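Local atomic coordinates of beta-galactosidase (Bacillus circulans, PDB entry 4MAD), a protein that probably hydrolyses terminal non-reducing beta-D-galactose residues of beta-D-galactosides, as a family 35 glycoside hydrolase built on a (beta/alpha)8 barrel. Residues N170-G173 / S174-N177. Numbering follows the deposited sequence.
Sequences NEYG and SFGN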
loop_
_atom_site.group_PDB
_atom_site.type_symbol
_atom_site.label_atom_id
_atom_site.label_comp_id
_atom_site.label_asym_id
_atom_site.label_seq_id
_atom_site.Cartn_x
_atom_site.Cartn_y
_atom_site.Cartn_z
ATOM N N ASN A 170 -3.739 -7.240 13.717
ATOM C CA ASN A 170 -4.600 -7.658 12.638
ATOM C C ASN A 170 -4.649 -9.048 12.086
ATOM O O ASN A 170 -3.674 -9.551 11.642
ATOM C CB ASN A 170 -4.154 -6.678 11.575
ATOM C CG ASN A 170 -5.074 -6.661 10.381
ATOM O OD1 ASN A 170 -6.081 -6.058 10.423
ATOM N ND2 ASN A 170 -4.726 -7.360 9.345
ATOM N N GLU A 171 -5.805 -9.676 12.191
ATOM C CA GLU A 171 -5.948 -11.011 11.680
ATOM C C GLU A 171 -4.762 -11.889 12.146
ATOM O O GLU A 171 -4.169 -12.579 11.375
ATOM C CB GLU A 171 -6.083 -10.986 10.157
ATOM C CG GLU A 171 -7.404 -10.536 9.646
ATOM C CD GLU A 171 -7.688 -10.859 8.162
ATOM O OE1 GLU A 171 -6.732 -10.904 7.392
ATOM O OE2 GLU A 171 -8.862 -11.039 7.821
ATOM N N TYR A 172 -4.441 -11.820 13.429
ATOM C CA TYR A 172 -3.243 -12.475 13.914
ATOM C C TYR A 172 -3.283 -13.981 13.693
ATOM O O TYR A 172 -2.299 -14.572 13.426
ATOM C CB TYR A 172 -2.904 -12.139 15.342
ATOM C CG TYR A 172 -1.595 -12.718 15.785
ATOM C CD1 TYR A 172 -0.390 -12.296 15.246
ATOM C CD2 TYR A 172 -1.540 -13.751 16.692
ATOM C CE1 TYR A 172 0.780 -12.842 15.628
ATOM C CE2 TYR A 172 -0.354 -14.306 17.051
ATOM C CZ TYR A 172 0.803 -13.840 16.532
ATOM O OH TYR A 172 1.977 -14.371 16.907
ATOM N N GLY A 173 -4.472 -14.557 13.788
ATOM C CA GLY A 173 -4.662 -15.963 13.683
ATOM C C GLY A 173 -4.286 -16.540 12.353
ATOM O O GLY A 173 -4.187 -17.727 12.176
ATOM N N SER A 174 -4.165 -15.663 11.390
ATOM C CA SER A 174 -3.738 -16.046 10.070
ATOM C C SER A 174 -2.220 -16.136 9.940
ATOM O O SER A 174 -1.751 -16.625 8.966
ATOM C CB SER A 174 -4.292 -15.111 9.012
ATOM O OG SER A 174 -5.686 -15.085 8.976
ATOM N N PHE A 175 -1.488 -15.633 10.921
ATOM C CA PHE A 175 -0.045 -15.602 10.895
ATOM C C PHE A 175 0.657 -16.357 12.041
ATOM O O PHE A 175 1.720 -16.869 11.881
ATOM C CB PHE A 175 0.434 -14.159 10.916
ATOM C CG PHE A 175 1.937 -14.012 10.963
ATOM C CD1 PHE A 175 2.675 -13.931 9.840
ATOM C CD2 PHE A 175 2.613 -14.032 12.135
ATOM C CE1 PHE A 175 4.045 -13.803 9.918
ATOM C CE2 PHE A 175 3.944 -13.928 12.182
ATOM C CZ PHE A 175 4.647 -13.832 11.070
ATOM N N GLY A 176 0.027 -16.366 13.197
ATOM C CA GLY A 176 0.649 -16.862 14.396
ATOM C C GLY A 176 -0.260 -17.304 15.508
ATOM O O GLY A 176 -1.450 -17.179 15.419
ATOM N N ASN A 177 0.343 -17.843 16.555
ATOM C CA ASN A 177 -0.381 -18.169 17.769
ATOM C C ASN A 177 0.287 -17.719 19.083
ATOM O O ASN A 177 0.080 -18.311 20.072
ATOM C CB ASN A 177 -0.682 -19.642 17.825
ATOM C CG ASN A 177 0.490 -20.411 18.199
ATOM O OD1 ASN A 177 1.563 -19.936 18.101
ATOM N ND2 ASN A 177 0.287 -21.597 18.644
#
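Ser174 closes the short 3-10 segment 172-174, giving its backbone N-H to Glu171 O (N to O 3.1 Å), and the turn belongs to the loop that follows strand 163-167, the fourth of the (beta/alpha)8 barrel. It illustrates how a loop at the end of a barrel strand can carry a probable catalytic residue: Glu171, the predicted proton donor, sits just ahead of the turn, while its OE2 is hydrogen-bonded to Asn222 ND2 and its side chain lies about 4 Å from that of Glu247, the predicted nucleophile. The Ser174 side chain touches Tyr464. At Phe175 the backbone N continues the 3-10 pattern, bonding to Tyr172 O at 2.8 Å from above the carbonyl plane. With CG anti to the backbone N (chi1 177°), the Phe175 side chain crosses that of Tyr172 at a slant, its CD2 meeting Tyr172 CE1 at 4.1 Å; Arg131 adds a cation-pi contact to the phenylalanine. Gly176 N then takes the same carbonyl from another direction, almost in line with its C=O bond, so two donors grip Tyr172 O. Gly176 also lies over one face of the Tyr172 ring, its CA 4.1 Å from the ring centroid in a CH-pi contact. The Tyr172 hydroxyl is bonded to Arg131 O and to Asp178 N, just past the segment. Replacing Tyr172 with an alanine would probably take away the ring face under Gly176 CA and leave Arg131 O and Asp178 N without their shared hydroxyl. At Asn177 the backbone N comes within 3.6 Å of Tyr172 CE2.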